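Local coordinates for protein cyclohexadienyl dehydratase (Synthetic construct, PDB 5JOS) that probably catalyses the dehydration of prephenate and arogenate in phenylalanine biosynthesis, using a reconstructed ancestral scaffold of the periplasmic solute-binding protein family, at residues 90-94 and 95-99; 146-149 and 150-154; 168-172 and 173-177. All coordinates share one frame; numbering follows the deposited sequence.

Contact 1: 90-94 and 95-99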
ATOM      1  N   VAL A  90       5.117  -1.166   4.514  1.00 31.52           N
ATOM      2  CA  VAL A  90       5.743  -2.485   4.567  1.00 28.96           C
ATOM      3  C   VAL A  90       4.836  -3.485   3.917  1.00 30.63           C
ATOM      4  O   VAL A  90       3.742  -3.746   4.382  1.00 29.89           O
ATOM      5  CB  VAL A  90       6.034  -2.930   6.005  1.00 30.21           C
ATOM      6  CG1 VAL A  90       6.741  -4.237   6.051  1.00 30.81           C
ATOM      7  CG2 VAL A  90       6.966  -1.900   6.690  1.00 31.85           C
ATOM      8  N   THR A  91       5.355  -4.142   2.905  1.00 28.35           N
ATOM      9  CA  THR A  91       4.607  -5.240   2.301  1.00 30.15           C
ATOM     10  C   THR A  91       4.716  -6.498   3.189  1.00 31.64           C
ATOM     11  O   THR A  91       5.790  -6.803   3.695  1.00 31.65           O
ATOM     12  CB  THR A  91       5.217  -5.612   0.940  1.00 30.06           C
ATOM     13  OG1 THR A  91       5.155  -4.466   0.071  1.00 31.55           O
ATOM     14  CG2 THR A  91       4.478  -6.706   0.307  1.00 34.00           C
ATOM     15  N   VAL A  92       3.613  -7.201   3.320  1.00 28.28           N
ATOM     16  CA  VAL A  92       3.531  -8.443   4.057  1.00 33.77           C
ATOM     17  C   VAL A  92       4.163  -9.540   3.236  1.00 36.26           C
ATOM     18  O   VAL A  92       3.640  -9.887   2.224  1.00 37.74           O
ATOM     19  CB  VAL A  92       2.092  -8.832   4.314  1.00 34.61           C
ATOM     20  CG1 VAL A  92       2.032 -10.118   5.139  1.00 42.40           C
ATOM     21  CG2 VAL A  92       1.368  -7.764   5.075  1.00 34.53           C
ATOM     22  N   THR A  93       5.326  -9.998   3.621  1.00 37.88           N
ATOM     23  CA  THR A  93       6.009 -11.082   2.927  1.00 37.85           C
ATOM     24  C   THR A  93       6.189 -12.267   3.889  1.00 41.26           C
ATOM     25  O   THR A  93       6.261 -12.067   5.127  1.00 41.83           O
ATOM     26  CB  THR A  93       7.403 -10.632   2.448  1.00 39.19           C
ATOM     27  OG1 THR A  93       8.223 -10.314   3.566  1.00 38.01           O
ATOM     28  CG2 THR A  93       7.363  -9.351   1.547  1.00 39.38           C
ATOM     29  N   PRO A  94       6.279 -13.481   3.364  1.00 44.97           N
ATOM     30  CA  PRO A  94       6.536 -14.628   4.204  1.00 46.01           C
ATOM     31  C   PRO A  94       7.806 -14.427   5.030  1.00 48.00           C
ATOM     32  O   PRO A  94       7.825 -14.713   6.208  1.00 48.52           O
ATOM     33  CB  PRO A  94       6.743 -15.778   3.177  1.00 53.82           C
ATOM     34  CG  PRO A  94       6.027 -15.310   1.931  1.00 50.40           C
ATOM     35  CD  PRO A  94       6.179 -13.830   1.921  1.00 48.98           C
ATOM     36  N   GLU A  95       8.892 -13.978   4.427  1.00 44.98           N
ATOM     37  CA  GLU A  95      10.092 -13.756   5.222  1.00 49.95           C
ATOM     38  C   GLU A  95       9.828 -12.833   6.412  1.00 46.36           C
ATOM     39  O   GLU A  95      10.395 -13.035   7.507  1.00 43.57           O
ATOM     40  CB  GLU A  95      11.287 -13.260   4.375  1.00 56.35           C
ATOM     41  CG  GLU A  95      12.293 -12.302   5.072  1.00 66.92           C
ATOM     42  CD  GLU A  95      13.197 -11.502   4.061  1.00 72.74           C
ATOM     43  OE1 GLU A  95      12.981 -10.222   3.866  1.00 55.91           O
ATOM     44  OE2 GLU A  95      14.113 -12.187   3.464  1.00 67.92           O
ATOM     45  N   ARG A  96       9.027 -11.792   6.211  1.00 41.29           N
ATOM     46  CA  ARG A  96       8.784 -10.848   7.278  1.00 39.89           C
ATOM     47  C   ARG A  96       7.818 -11.423   8.325  1.00 43.56           C
ATOM     48  O   ARG A  96       7.950 -11.137   9.495  1.00 43.93           O
ATOM     49  CB  ARG A  96       8.225  -9.529   6.754  1.00 37.73           C
ATOM     50  CG  ARG A  96       9.323  -8.681   6.084  1.00 42.63           C
ATOM     51  CD  ARG A  96       8.758  -7.563   5.200  1.00 35.05           C
ATOM     52  NE  ARG A  96       9.821  -6.815   4.572  1.00 34.37           N
ATOM     53  CZ  ARG A  96       9.677  -5.949   3.574  1.00 37.11           C
ATOM     54  NH1 ARG A  96       8.467  -5.639   3.136  1.00 34.00           N
ATOM     55  NH2 ARG A  96      10.757  -5.341   3.030  1.00 42.42           N
ATOM     56  N   GLN A  97       6.836 -12.197   7.906  1.00 44.90           N
ATOM     57  CA  GLN A  97       5.927 -12.822   8.855  1.00 47.63           C
ATOM     58  C   GLN A  97       6.543 -13.844   9.733  1.00 50.78           C
ATOM     59  O   GLN A  97       5.978 -14.175  10.784  1.00 49.35           O
ATOM     60  CB  GLN A  97       4.867 -13.589   8.139  1.00 49.37           C
ATOM     61  CG  GLN A  97       3.943 -12.615   7.441  1.00 44.87           C
ATOM     62  CD  GLN A  97       3.081 -13.373   6.439  1.00 50.43           C
ATOM     63  OE1 GLN A  97       3.599 -13.927   5.426  1.00 56.64           O
ATOM     64  NE2 GLN A  97       1.767 -13.345   6.652  1.00 51.72           N
ATOM     65  N   LYS A  98       7.657 -14.418   9.309  1.00 50.23           N
ATOM     66  CA  LYS A  98       8.335 -15.365  10.156  1.00 54.45           C
ATOM     67  C   LYS A  98       8.853 -14.755  11.435  1.00 53.36           C
ATOM     68  O   LYS A  98       9.023 -15.435  12.427  1.00 56.70           O
ATOM     69  CB  LYS A  98       9.515 -15.994   9.410  1.00 61.04           C
ATOM     70  CG  LYS A  98       9.058 -17.166   8.570  1.00 67.21           C
ATOM     71  CD  LYS A  98      10.114 -17.615   7.575  1.00 75.30           C
ATOM     72  CE  LYS A  98      11.403 -18.030   8.255  1.00 82.06           C
ATOM     73  NZ  LYS A  98      12.210 -18.909   7.347  1.00 93.97           N
ATOM     74  N   LYS A  99       9.153 -13.491  11.413  1.00 53.65           N
ATOM     75  CA  LYS A  99       9.829 -12.890  12.524  1.00 60.74           C
ATOM     76  C   LYS A  99       9.010 -11.779  13.105  1.00 58.30           C
ATOM     77  O   LYS A  99       9.534 -11.115  13.984  1.00 54.59           O
ATOM     78  CB  LYS A  99      11.162 -12.283  12.066  1.00 67.91           C
ATOM     79  CG  LYS A  99      12.101 -13.253  11.305  1.00 81.83           C
ATOM     80  CD  LYS A  99      12.651 -12.527  10.071  1.00 94.92           C
ATOM     81  CE  LYS A  99      13.410 -13.412   9.084  1.00100.51           C
ATOM     82  NZ  LYS A  99      14.702 -13.786   9.704  1.00113.20           N
TER
HETATM   83  O   HOH W   1      10.625  -9.719   2.693  1.00 39.57           O
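The aliphatic run of Arg96 passes across the hydroxyl of Thr93, its CG lying 3.2 Å from Thr93 OG1, before the extended chain carries the guanidinium back to the loop ahead of the helix. There Arg96 NH1 donates to Thr91 O at 3.0 Å (158°); the bond meets a lone pair in the carbonyl plane and lies within the guanidinium plane too. Val90 CG1 comes obliquely to the same nitrogen, 3.7 Å from Arg96 NH1. Phe102 of strand 101-102 touches the side chains of Arg96, Val90 and Val92. Thr93 is the N-cap: with OG1 set between its backbone N and carbonyl carbon (chi1 64°), it accepts from Arg96 N at 3.1 Å. A water joins Thr93 OG1 (2.6 Å) to Glu95 OE1 (2.7 Å), donating to the carboxylate. Replacing Arg96 by an alanine would probably leave Thr91 O without this donor and uncover the Thr93 hydroxyl, letting the loop shift against the helix. Arg96 thus bonds the preceding loop at two places, its N-H at the cap and its guanidinium at Thr91 O, so polar bonds at the surface probably help to set where this short helix starts.

Contact 2: 146-149 and 150-154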
ATOM      1  N   LYS A 146       2.024 -12.065 -18.766  1.00 37.50           N
ATOM      2  CA  LYS A 146       1.419 -13.280 -18.219  1.00 44.94           C
ATOM      3  C   LYS A 146       0.040 -13.023 -17.542  1.00 42.47           C
ATOM      4  O   LYS A 146      -0.896 -13.785 -17.687  1.00 41.22           O
ATOM      5  CB  LYS A 146       2.459 -13.866 -17.263  1.00 49.39           C
ATOM      6  CG  LYS A 146       2.057 -15.044 -16.421  1.00 60.41           C
ATOM      7  CD  LYS A 146       2.873 -14.991 -15.114  1.00 67.10           C
ATOM      8  CE  LYS A 146       3.391 -16.339 -14.659  1.00 74.45           C
ATOM      9  NZ  LYS A 146       2.357 -17.396 -14.744  1.00 76.15           N
ATOM     10  N   PHE A 147      -0.145 -11.919 -16.856  1.00 38.88           N
ATOM     11  CA  PHE A 147      -1.460 -11.639 -16.294  1.00 36.37           C
ATOM     12  C   PHE A 147      -2.499 -11.522 -17.444  1.00 42.54           C
ATOM     13  O   PHE A 147      -3.652 -12.017 -17.379  1.00 41.80           O
ATOM     14  CB  PHE A 147      -1.449 -10.301 -15.517  1.00 38.58           C
ATOM     15  CG  PHE A 147      -2.754  -9.966 -14.919  1.00 36.37           C
ATOM     16  CD1 PHE A 147      -3.716  -9.280 -15.663  1.00 37.94           C
ATOM     17  CD2 PHE A 147      -3.043 -10.332 -13.598  1.00 38.68           C
ATOM     18  CE1 PHE A 147      -4.967  -8.988 -15.107  1.00 37.40           C
ATOM     19  CE2 PHE A 147      -4.293 -10.043 -13.062  1.00 37.70           C
ATOM     20  CZ  PHE A 147      -5.234  -9.350 -13.800  1.00 38.13           C
ATOM     21  N   ALA A 148      -2.102 -10.829 -18.503  1.00 40.49           N
ATOM     22  CA  ALA A 148      -3.045 -10.597 -19.572  1.00 43.76           C
ATOM     23  C   ALA A 148      -3.454 -11.891 -20.291  1.00 40.69           C
ATOM     24  O   ALA A 148      -4.620 -12.055 -20.638  1.00 42.78           O
ATOM     25  CB  ALA A 148      -2.491  -9.610 -20.571  1.00 40.98           C
ATOM     26  N   ARG A 149      -2.471 -12.764 -20.514  1.00 41.04           N
ATOM     27  CA  ARG A 149      -2.671 -14.038 -21.234  1.00 45.91           C
ATOM     28  C   ARG A 149      -3.478 -14.955 -20.366  1.00 48.64           C
ATOM     29  O   ARG A 149      -4.320 -15.679 -20.859  1.00 48.88           O
ATOM     30  CB  ARG A 149      -1.342 -14.668 -21.696  1.00 47.17           C
ATOM     31  CG  ARG A 149      -0.710 -13.711 -22.736  1.00 47.89           C
ATOM     32  CD  ARG A 149       0.294 -14.367 -23.613  1.00 52.24           C
ATOM     33  NE  ARG A 149       0.954 -13.421 -24.501  1.00 52.62           N
ATOM     34  CZ  ARG A 149       0.415 -12.832 -25.558  1.00 54.21           C
ATOM     35  NH1 ARG A 149      -0.817 -13.080 -25.893  1.00 54.77           N
ATOM     36  NH2 ARG A 149       1.120 -12.014 -26.332  1.00 51.72           N
ATOM     37  N   GLU A 150      -3.295 -14.829 -19.058  1.00 46.15           N
ATOM     38  CA  GLU A 150      -4.055 -15.647 -18.164  1.00 48.62           C
ATOM     39  C   GLU A 150      -5.478 -15.147 -17.974  1.00 46.86           C
ATOM     40  O   GLU A 150      -6.371 -15.936 -18.087  1.00 48.32           O
ATOM     41  CB  GLU A 150      -3.371 -15.815 -16.830  1.00 50.93           C
ATOM     42  CG  GLU A 150      -4.258 -16.545 -15.814  1.00 59.83           C
ATOM     43  CD  GLU A 150      -3.497 -16.969 -14.567  1.00 71.07           C
ATOM     44  OE1 GLU A 150      -2.268 -16.727 -14.505  1.00 72.63           O
ATOM     45  OE2 GLU A 150      -4.129 -17.554 -13.638  1.00 86.31           O
ATOM     46  N   HIS A 151      -5.703 -13.885 -17.724  1.00 41.81           N
ATOM     47  CA  HIS A 151      -6.993 -13.459 -17.212  1.00 44.96           C
ATOM     48  C   HIS A 151      -7.657 -12.571 -18.162  1.00 43.95           C
ATOM     49  O   HIS A 151      -8.777 -12.165 -17.928  1.00 47.43           O
ATOM     50  CB  HIS A 151      -6.791 -12.601 -15.956  1.00 47.03           C
ATOM     51  CG  HIS A 151      -6.124 -13.324 -14.837  1.00 46.58           C
ATOM     52  ND1 HIS A 151      -6.793 -14.221 -14.052  1.00 51.35           N
ATOM     53  CD2 HIS A 151      -4.840 -13.315 -14.397  1.00 45.09           C
ATOM     54  CE1 HIS A 151      -5.957 -14.736 -13.164  1.00 50.83           C
ATOM     55  NE2 HIS A 151      -4.765 -14.195 -13.351  1.00 48.42           N
ATOM     56  N   LEU A 152      -6.981 -12.183 -19.225  1.00 42.88           N
ATOM     57  CA  LEU A 152      -7.624 -11.305 -20.189  1.00 44.31           C
ATOM     58  C   LEU A 152      -7.618 -11.861 -21.618  1.00 47.74           C
ATOM     59  O   LEU A 152      -7.324 -11.130 -22.587  1.00 45.91           O
ATOM     60  CB  LEU A 152      -6.972  -9.942 -20.164  1.00 41.26           C
ATOM     61  CG  LEU A 152      -6.920  -9.249 -18.805  1.00 41.16           C
ATOM     62  CD1 LEU A 152      -6.030  -8.009 -18.934  1.00 39.60           C
ATOM     63  CD2 LEU A 152      -8.325  -8.856 -18.313  1.00 42.93           C
ATOM     64  N   LYS A 153      -7.990 -13.132 -21.721  1.00 49.77           N
ATOM     65  CA  LYS A 153      -7.936 -13.868 -22.978  1.00 56.82           C
ATOM     66  C   LYS A 153      -8.922 -13.356 -24.022  1.00 59.20           C
ATOM     67  O   LYS A 153      -8.704 -13.583 -25.181  1.00 60.27           O
ATOM     68  CB  LYS A 153      -8.262 -15.335 -22.752  1.00 61.40           C
ATOM     69  CG  LYS A 153      -7.183 -16.036 -21.949  1.00 68.29           C
ATOM     70  CD  LYS A 153      -7.412 -17.545 -21.941  1.00 76.58           C
ATOM     71  CE  LYS A 153      -6.148 -18.335 -21.589  1.00 80.42           C
ATOM     72  NZ  LYS A 153      -5.994 -18.552 -20.120  1.00 79.65           N
ATOM     73  N   LYS A 154     -10.008 -12.699 -23.636  1.00 55.37           N
ATOM     74  CA  LYS A 154     -10.962 -12.226 -24.651  1.00 59.27           C
ATOM     75  C   LYS A 154     -10.612 -10.883 -25.261  1.00 54.80           C
ATOM     76  O   LYS A 154     -11.209 -10.480 -26.244  1.00 49.82           O
ATOM     77  CB  LYS A 154     -12.335 -12.126 -24.051  1.00 65.26           C
ATOM     78  CG  LYS A 154     -12.831 -13.470 -23.546  1.00 68.81           C
ATOM     79  CD  LYS A 154     -13.939 -13.252 -22.554  1.00 70.87           C
ATOM     80  CE  LYS A 154     -14.238 -14.539 -21.842  1.00 73.67           C
ATOM     81  NZ  LYS A 154     -15.698 -14.557 -21.714  1.00 76.25           N
TER
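In the beta-alpha-beta unit formed by strand 135-138, helix 143-151 and strand 156-159, the last turn of the helix sets an apolar cluster on its inner side and Glu150 on its solvent side. Phe147 is buried, with CG anti to the backbone N (chi1 -180°), and the imidazole of His151, one turn on, comes down on a face of its ring. CD2 of His151 is the touching atom, 3.6 Å from Phe147 CD2 and offset toward the rim. The two rings are inclined by 40°, with centroids 4.6 Å apart, an oblique pair rather than a parallel one. Leu152 approaches the same phenyl at its edge, CD1 to Phe147 CE1 at 4.1 Å, and also reaches Ala148 CB. Phe204 and Ile179 continue this apolar cluster around Phe147, while Leu126 covers His151 and Leu152 from helix 126-129. Backbone bonds hold the turn together: His151 N to Phe147 O at 2.8 Å, and Leu152 N to Ala148 O, whose donor stands above the carbonyl plane as the chain begins to leave the helix. On the outer side, Glu150 is extended with its CG over the centre of the His151 ring, 3.4 Å above the plane, so the imidazole lies between a methylene and a phenyl. At the edge of that imidazole, His151 CD2 stands 3.5 Å from Phe147 O.

Contact 3: 168-172 and 173-177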
ATOM      1  N   GLN A 168       1.478   6.245 -22.801  1.00 36.98           N
ATOM      2  CA  GLN A 168       1.145   7.236 -23.788  1.00 36.86           C
ATOM      3  C   GLN A 168       0.338   6.663 -24.941  1.00 36.77           C
ATOM      4  O   GLN A 168      -0.458   7.382 -25.559  1.00 37.88           O
ATOM      5  CB  GLN A 168       2.446   7.848 -24.307  1.00 41.53           C
ATOM      6  CG  GLN A 168       2.212   9.028 -25.159  1.00 52.74           C
ATOM      7  CD  GLN A 168       1.310  10.061 -24.483  1.00 56.55           C
ATOM      8  OE1 GLN A 168       1.594  10.506 -23.350  1.00 54.14           O
ATOM      9  NE2 GLN A 168       0.208  10.439 -25.176  1.00 57.89           N
ATOM     10  N   GLU A 169       0.505   5.366 -25.222  1.00 37.82           N
ATOM     11  CA  GLU A 169      -0.405   4.693 -26.152  1.00 38.09           C
ATOM     12  C   GLU A 169      -1.827   4.711 -25.628  1.00 35.74           C
ATOM     13  O   GLU A 169      -2.748   4.805 -26.406  1.00 37.42           O
ATOM     14  CB  GLU A 169      -0.023   3.235 -26.343  1.00 40.10           C
ATOM     15  CG  GLU A 169       1.363   3.037 -26.942  1.00 41.77           C
ATOM     16  CD  GLU A 169       1.493   3.701 -28.266  1.00 44.92           C
ATOM     17  OE1 GLU A 169       0.718   3.370 -29.153  1.00 43.46           O
ATOM     18  OE2 GLU A 169       2.339   4.598 -28.410  1.00 50.32           O
ATOM     19  N   VAL A 170      -2.017   4.503 -24.317  1.00 34.65           N
ATOM     20  CA  VAL A 170      -3.348   4.583 -23.738  1.00 33.72           C
ATOM     21  C   VAL A 170      -3.921   5.997 -23.897  1.00 35.41           C
ATOM     22  O   VAL A 170      -5.014   6.164 -24.369  1.00 36.81           O
ATOM     23  CB  VAL A 170      -3.373   4.125 -22.260  1.00 34.88           C
ATOM     24  CG1 VAL A 170      -4.721   4.358 -21.627  1.00 35.34           C
ATOM     25  CG2 VAL A 170      -3.070   2.629 -22.198  1.00 33.95           C
ATOM     26  N   ALA A 171      -3.171   6.999 -23.463  1.00 39.71           N
ATOM     27  CA  ALA A 171      -3.592   8.379 -23.470  1.00 41.11           C
ATOM     28  C   ALA A 171      -3.940   8.836 -24.815  1.00 46.49           C
ATOM     29  O   ALA A 171      -4.836   9.637 -24.909  1.00 43.67           O
ATOM     30  CB  ALA A 171      -2.508   9.324 -22.961  1.00 44.76           C
ATOM     31  N   SER A 172      -3.193   8.421 -25.839  1.00 44.05           N
ATOM     32  CA  SER A 172      -3.415   8.972 -27.168  1.00 49.01           C
ATOM     33  C   SER A 172      -4.498   8.141 -27.821  1.00 51.70           C
ATOM     34  O   SER A 172      -4.852   8.417 -28.921  1.00 53.11           O
ATOM     35  CB  SER A 172      -2.137   8.836 -28.015  1.00 53.44           C
ATOM     36  OG  SER A 172      -1.869   7.407 -28.100  1.00 57.71           O
ATOM     37  N   GLY A 173      -4.996   7.081 -27.204  1.00 53.37           N
ATOM     38  CA  GLY A 173      -6.157   6.372 -27.784  1.00 51.31           C
ATOM     39  C   GLY A 173      -5.758   5.236 -28.706  1.00 51.30           C
ATOM     40  O   GLY A 173      -6.602   4.675 -29.444  1.00 46.94           O
ATOM     41  N   ARG A 174      -4.489   4.858 -28.652  1.00 45.37           N
ATOM     42  CA  ARG A 174      -4.022   3.759 -29.464  1.00 43.07           C
ATOM     43  C   ARG A 174      -4.119   2.433 -28.740  1.00 45.68           C
ATOM     44  O   ARG A 174      -3.828   1.430 -29.318  1.00 46.71           O
ATOM     45  CB  ARG A 174      -2.599   4.035 -30.038  1.00 46.29           C
ATOM     46  CG  ARG A 174      -2.540   5.228 -31.045  1.00 51.31           C
ATOM     47  CD  ARG A 174      -1.124   5.450 -31.639  1.00 54.31           C
ATOM     48  NE  ARG A 174      -0.138   5.790 -30.594  1.00 51.91           N
ATOM     49  CZ  ARG A 174       0.195   7.028 -30.228  1.00 52.32           C
ATOM     50  NH1 ARG A 174      -0.343   8.078 -30.806  1.00 54.31           N
ATOM     51  NH2 ARG A 174       1.073   7.226 -29.260  1.00 53.43           N
ATOM     52  N   ALA A 175      -4.399   2.429 -27.427  1.00 44.81           N
ATOM     53  CA  ALA A 175      -4.707   1.221 -26.669  1.00 42.54           C
ATOM     54  C   ALA A 175      -5.683   1.696 -25.636  1.00 39.85           C
ATOM     55  O   ALA A 175      -5.819   2.915 -25.398  1.00 39.01           O
ATOM     56  CB  ALA A 175      -3.480   0.698 -25.983  1.00 43.80           C
ATOM     57  N   ASP A 176      -6.300   0.770 -24.968  1.00 36.28           N
ATOM     58  CA  ASP A 176      -7.359   1.106 -23.993  1.00 36.57           C
ATOM     59  C   ASP A 176      -7.010   0.866 -22.522  1.00 36.07           C
ATOM     60  O   ASP A 176      -7.537   1.555 -21.627  1.00 39.01           O
ATOM     61  CB  ASP A 176      -8.557   0.199 -24.259  1.00 39.88           C
ATOM     62  CG  ASP A 176      -9.198   0.486 -25.620  1.00 44.64           C
ATOM     63  OD1 ASP A 176      -9.328   1.677 -25.901  1.00 43.95           O
ATOM     64  OD2 ASP A 176      -9.454  -0.418 -26.419  1.00 42.97           O
ATOM     65  N   VAL A 177      -6.206  -0.163 -22.273  1.00 36.26           N
ATOM     66  CA  VAL A 177      -5.851  -0.556 -20.895  1.00 33.77           C
ATOM     67  C   VAL A 177      -4.422  -1.057 -20.866  1.00 32.96           C
ATOM     68  O   VAL A 177      -4.092  -2.017 -21.566  1.00 37.51           O
ATOM     69  CB  VAL A 177      -6.707  -1.735 -20.441  1.00 35.63           C
ATOM     70  CG1 VAL A 177      -6.294  -2.180 -19.022  1.00 35.86           C
ATOM     71  CG2 VAL A 177      -8.228  -1.447 -20.505  1.00 37.32           C
TER
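The guanidinium of Arg174 has Ser172 OG over one face, 3.0 Å above the plane and centred on it, with the carboxylate of Glu169 at its edge. The edge contact is a side-on salt bridge: Arg174 NE gives a nearly straight bond to Glu169 OE1 at 2.9 Å, and Arg174 NH2 another to Glu169 OE2 at 3.0 Å. Both carboxylate oxygens lie close to the guanidinium plane, yet the nitrogens reach them from above the carboxylate plane, the two groups being turned 47° apart. Bends in both chains, at chi2 of Glu169 and chi3 of Arg174, bring them into this position. The serine hydroxyl is held in turn, donating to a lone pair of Gln168 O at 2.9 Å from Ser172 OG; the same carbonyl accepts from Ser172 N. With its proton so used, the oxygen probably offers electron density to the cationic face.

All this decorates a Schellman motif that ends helix 166-171. Arg174 N reaches back to Glu169 O at 2.8 Å and Gly173 N to Val170 O at 3.0 Å. Gly173 takes a positive phi of 92°, where a CB would clash with the carbonyl oxygen of Ser172, so the turn suits a residue without a side chain. Beyond it, the chain folds back over Val170, whose CA makes a CA-H...O contact to Ala175 O at 3.4 Å. Arg116 bonds both Val170 O and Ala175 O, and bridges to Asp176 along with Arg135. A cation at the carboxyl end of a helix is likely to be stabilised by the helix dipole as well as by Glu169, so the salt bridge and the glycine turn probably act together in ending the helix here.

The three contacts follow one another along the chain, each at a helix end: contact 1 starts helix 94-97, whereas contacts 2 and 3 close helices 143-151 and 166-171. Contacts 2 and 3 are neighbours, centres 18 Å apart, and flank one mixed sheet, in which strand 135-138 lies between 156-159 and 177-181, the strand that contact 3 leads into. Contact 1 stands about 29 and 37 Å from them, centre to centre, on the opposite side of the chain's centre from contact 3, beside strand 205-213. This spread is consistent with the two-lobed architecture of the solute-binding family. The Glu169 side chain is about 14 Å from the bound benzoic acid, so contact 3 lies away from the ligand.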